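Cellulose biosynthesis protein BcsG (PDB 5OLT) is required for cellulose biosynthesis in Salmonella, the part in this structure being its zinc-binding extramembrane domain, a member of the alkaline phosphatase family. Local coordinates at residues G140-E152 with V160-Q173. Sequence-based numbering, arbitrary orientation. Where two conformers were deposited one is given.
Sequences GFTQHLMMDHNGE and VRENGGMQSELMNQ
Leu145 and Met171 make the one direct backbone hydrogen bond between 140-152 and 160-173: Met171 N donates to Leu145 O at 2.9 Å, with an N-H...O angle of 155°. Farther along, a water links Met147 N to Met171 O, so the segment runs alongside the strand edge in the same direction, without forming a regular strand. At one end the amide nitrogen of Gln173 is shared by two carbonyls, Gln173 NE2 lying 3.0 Å from both Met147 O and His149 O; each is approached from above its carbonyl plane, yet both lie close to the amide plane, which fixes the rotation of that group. At the other end Ser168 OG donates to Gln143 OE1 (2.8 Å), in the carbonyl plane and on a lone pair. Between them, Leu145 CG stands anti to the backbone N (chi1 174°), sending CD2 to Met166 CG (3.9 Å) and CD1 tip to tip with Val160 CG1 (4.2 Å). The side chains of Leu170 and Met147 cross at about a right angle, Leu170 CD1 touching Met147 CG at 3.7 Å. Farther out, Arg161 NH2 holds Ser168 O in its guanidinium plane, and helix 102-110 packs on Val160 and Met166. Strand 142-147 pairs on its other edge with strand 210-216; the contact therefore shields the outermost strand of the mixed central sheet, an alpha/beta core consistent with the alkaline phosphatase family.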
# COMPACT_ATOMS: atom_id res chain seq x y z
N GLY A 140 -5.10 -18.62 10.67
CA GLY A 140 -4.04 -19.04 11.59
C GLY A 140 -2.79 -18.17 11.57
O GLY A 140 -1.76 -18.54 12.16
N PHE A 141 -2.86 -17.00 10.91
CA PHE A 141 -1.71 -16.09 10.95
C PHE A 141 -1.79 -15.21 12.20
O PHE A 141 -2.77 -14.46 12.38
CB PHE A 141 -1.67 -15.17 9.72
CG PHE A 141 -1.35 -15.87 8.43
CD1 PHE A 141 -2.30 -16.68 7.78
CD2 PHE A 141 -0.11 -15.67 7.81
CE1 PHE A 141 -2.01 -17.29 6.56
CE2 PHE A 141 0.18 -16.30 6.60
CZ PHE A 141 -0.76 -17.12 5.97
N THR A 142 -0.75 -15.26 13.03
CA THR A 142 -0.61 -14.40 14.19
C THR A 142 -0.51 -12.95 13.69
O THR A 142 0.25 -12.69 12.75
CB THR A 142 0.66 -14.82 14.94
OG1 THR A 142 0.47 -16.16 15.41
CG2 THR A 142 0.93 -13.95 16.16
N GLN A 143 -1.21 -12.02 14.31
CA GLN A 143 -1.23 -10.62 13.89
C GLN A 143 -0.29 -9.80 14.74
O GLN A 143 -0.22 -9.95 15.96
CB GLN A 143 -2.67 -10.11 14.04
CG GLN A 143 -2.94 -8.71 13.55
CD GLN A 143 -4.41 -8.36 13.77
OE1 GLN A 143 -4.78 -7.70 14.77
NE2 GLN A 143 -5.25 -8.85 12.88
N HIS A 144 0.50 -8.94 14.09
CA HIS A 144 1.43 -8.06 14.80
C HIS A 144 1.28 -6.65 14.25
O HIS A 144 1.07 -6.46 13.04
CB HIS A 144 2.90 -8.49 14.65
CG HIS A 144 3.22 -9.84 15.23
ND1 HIS A 144 3.25 -10.08 16.58
CD2 HIS A 144 3.62 -10.99 14.64
CE1 HIS A 144 3.60 -11.33 16.80
NE2 HIS A 144 3.82 -11.91 15.64
N LEU A 145 1.43 -5.69 15.14
CA LEU A 145 1.46 -4.28 14.79
C LEU A 145 2.78 -3.73 15.28
O LEU A 145 3.11 -3.88 16.45
CB LEU A 145 0.30 -3.59 15.49
CG LEU A 145 0.24 -2.08 15.37
CD1 LEU A 145 0.08 -1.67 13.90
CD2 LEU A 145 -0.91 -1.56 16.23
N MET A 146 3.49 -3.06 14.38
CA MET A 146 4.80 -2.55 14.62
C MET A 146 4.87 -1.15 14.07
O MET A 146 4.30 -0.88 12.98
CB MET A 146 5.77 -3.46 13.86
CG MET A 146 7.22 -3.28 14.19
SD MET A 146 8.11 -4.78 13.74
CE MET A 146 8.34 -4.60 11.99
N MET A 147 5.57 -0.25 14.77
CA MET A 147 5.79 1.10 14.21
C MET A 147 7.18 1.57 14.57
O MET A 147 7.78 1.09 15.55
CB MET A 147 4.75 2.11 14.75
CG MET A 147 3.32 1.76 14.40
SD MET A 147 2.15 3.08 14.75
CE MET A 147 0.62 2.22 14.31
N ASP A 148 7.69 2.54 13.80
CA ASP A 148 8.94 3.19 14.21
C ASP A 148 8.65 4.49 14.96
O ASP A 148 9.52 5.33 15.11
CB ASP A 148 9.90 3.37 13.03
CG ASP A 148 9.38 4.29 11.97
OD1 ASP A 148 8.37 4.97 12.18
OD2 ASP A 148 10.02 4.33 10.86
N HIS A 149 7.42 4.64 15.46
CA HIS A 149 7.01 5.83 16.18
C HIS A 149 5.87 5.44 17.10
O HIS A 149 5.39 4.31 17.06
CB HIS A 149 6.59 6.93 15.18
CG HIS A 149 5.38 6.58 14.36
ND1 HIS A 149 5.37 5.75 13.26
CD2 HIS A 149 4.10 7.00 14.54
CE1 HIS A 149 4.13 5.68 12.79
NE2 HIS A 149 3.34 6.43 13.55
N ASN A 150 5.42 6.37 17.95
CA ASN A 150 4.44 5.97 18.95
C ASN A 150 2.99 6.08 18.48
O ASN A 150 2.08 5.69 19.23
CB ASN A 150 4.66 6.71 20.28
CG ASN A 150 4.43 8.22 20.16
OD1 ASN A 150 3.73 8.69 19.27
ND2 ASN A 150 5.00 8.99 21.10
N GLY A 151 2.75 6.60 17.27
CA GLY A 151 1.36 6.65 16.74
C GLY A 151 0.44 7.67 17.40
O GLY A 151 -0.75 7.67 17.09
N GLU A 152 0.97 8.54 18.26
CA GLU A 152 0.10 9.48 18.98
C GLU A 152 -0.36 10.60 18.09
O GLU A 152 -1.55 10.95 18.12
CB GLU A 152 0.79 10.01 20.23
CG GLU A 152 0.92 8.97 21.31
CD GLU A 152 1.67 9.46 22.55
OE1 GLU A 152 1.95 10.68 22.68
OE2 GLU A 152 1.98 8.60 23.40
N VAL A 160 -5.88 3.31 13.38
CA VAL A 160 -5.49 1.95 12.98
C VAL A 160 -6.28 0.89 13.77
O VAL A 160 -6.71 -0.12 13.18
CB VAL A 160 -3.95 1.77 13.17
CG1 VAL A 160 -3.52 0.31 13.15
CG2 VAL A 160 -3.21 2.56 12.10
N ARG A 161 -6.45 1.11 15.08
CA ARG A 161 -7.23 0.18 15.93
C ARG A 161 -8.73 0.23 15.61
O ARG A 161 -9.35 -0.83 15.35
CB ARG A 161 -7.00 0.48 17.41
CG ARG A 161 -5.56 0.27 17.84
CD ARG A 161 -5.49 -0.09 19.31
NE ARG A 161 -4.20 -0.70 19.60
CZ ARG A 161 -3.26 -0.20 20.39
NH1 ARG A 161 -3.45 0.95 21.04
NH2 ARG A 161 -2.12 -0.87 20.55
N GLU A 162 -9.30 1.43 15.58
CA GLU A 162 -10.77 1.60 15.54
C GLU A 162 -11.37 1.42 14.17
O GLU A 162 -12.42 0.79 14.02
CB GLU A 162 -11.17 2.96 16.11
CG GLU A 162 -10.89 3.12 17.60
CD GLU A 162 -11.36 4.45 18.18
OE1 GLU A 162 -11.79 5.36 17.42
OE2 GLU A 162 -11.30 4.60 19.41
N ASN A 163 -10.75 2.01 13.17
CA ASN A 163 -11.26 1.90 11.80
C ASN A 163 -10.50 0.87 10.97
O ASN A 163 -11.07 0.27 10.05
CB ASN A 163 -11.16 3.27 11.14
CG ASN A 163 -11.93 4.31 11.91
OD1 ASN A 163 -11.36 5.27 12.46
ND2 ASN A 163 -13.19 4.10 12.00
N GLY A 164 -9.19 0.73 11.25
CA GLY A 164 -8.43 -0.32 10.54
C GLY A 164 -8.65 -1.71 11.11
O GLY A 164 -8.28 -2.70 10.49
N GLY A 165 -9.25 -1.79 12.30
CA GLY A 165 -9.58 -3.06 12.93
C GLY A 165 -8.42 -3.80 13.55
O GLY A 165 -8.59 -4.94 13.97
N MET A 166 -7.26 -3.17 13.63
CA MET A 166 -6.05 -3.84 14.09
C MET A 166 -5.98 -3.75 15.63
O MET A 166 -5.44 -2.79 16.17
CB MET A 166 -4.87 -3.20 13.35
CG MET A 166 -3.49 -3.34 13.97
SD MET A 166 -2.81 -4.91 13.46
CE MET A 166 -2.87 -4.69 11.69
N GLN A 167 -6.57 -4.72 16.31
CA GLN A 167 -6.67 -4.73 17.78
C GLN A 167 -5.52 -5.59 18.36
O GLN A 167 -5.75 -6.67 18.90
CB GLN A 167 -8.09 -5.19 18.22
CG GLN A 167 -8.44 -4.92 19.69
CD GLN A 167 -8.23 -3.47 20.10
OE1 GLN A 167 -9.01 -2.59 19.75
NE2 GLN A 167 -7.17 -3.22 20.86
N SER A 168 -4.29 -5.12 18.17
CA SER A 168 -3.07 -5.77 18.66
C SER A 168 -2.26 -4.71 19.35
O SER A 168 -2.30 -3.55 18.98
CB SER A 168 -2.20 -6.35 17.53
OG SER A 168 -2.89 -7.28 16.75
N GLU A 169 -1.50 -5.12 20.36
CA GLU A 169 -0.66 -4.17 21.09
C GLU A 169 0.48 -3.81 20.16
O GLU A 169 0.89 -4.60 19.33
CB GLU A 169 -0.13 -4.76 22.40
CG GLU A 169 -1.20 -4.97 23.47
CD GLU A 169 -1.83 -3.68 23.99
OE1 GLU A 169 -1.13 -2.93 24.72
OE2 GLU A 169 -3.01 -3.40 23.67
N LEU A 170 0.94 -2.58 20.28
CA LEU A 170 2.11 -2.15 19.57
C LEU A 170 3.32 -2.96 20.05
O LEU A 170 3.54 -3.07 21.28
CB LEU A 170 2.26 -0.66 19.82
CG LEU A 170 3.35 0.10 19.13
CD1 LEU A 170 3.16 -0.03 17.60
CD2 LEU A 170 3.27 1.57 19.55
N MET A 171 4.12 -3.51 19.12
CA MET A 171 5.29 -4.29 19.51
C MET A 171 6.24 -3.44 20.34
O MET A 171 6.32 -2.21 20.17
CB MET A 171 6.00 -4.89 18.30
CG MET A 171 5.22 -6.03 17.67
SD MET A 171 6.05 -6.88 16.32
CE MET A 171 7.67 -7.22 17.04
N ASN A 172 6.90 -4.09 21.29
CA ASN A 172 7.82 -3.43 22.21
C ASN A 172 8.82 -2.52 21.47
O ASN A 172 9.52 -2.98 20.56
CB ASN A 172 8.57 -4.49 23.00
CG ASN A 172 9.58 -3.89 23.97
OD1 ASN A 172 9.36 -2.82 24.54
ND2 ASN A 172 10.71 -4.59 24.17
N GLN A 173 8.89 -1.27 21.90
CA GLN A 173 9.82 -0.28 21.38
C GLN A 173 10.94 0.08 22.38
O GLN A 173 11.81 0.88 22.05
CB GLN A 173 9.04 0.97 21.00
CG GLN A 173 8.11 0.72 19.81
CD GLN A 173 7.25 1.92 19.48
OE1 GLN A 173 6.84 2.67 20.36
NE2 GLN A 173 6.92 2.06 18.20
O HOH W 1 -7.23 -7.17 12.32
O HOH W 2 -7.64 -7.35 15.42
O HOH W 3 1.39 -6.65 17.93
O HOH W 4 6.52 -1.29 17.38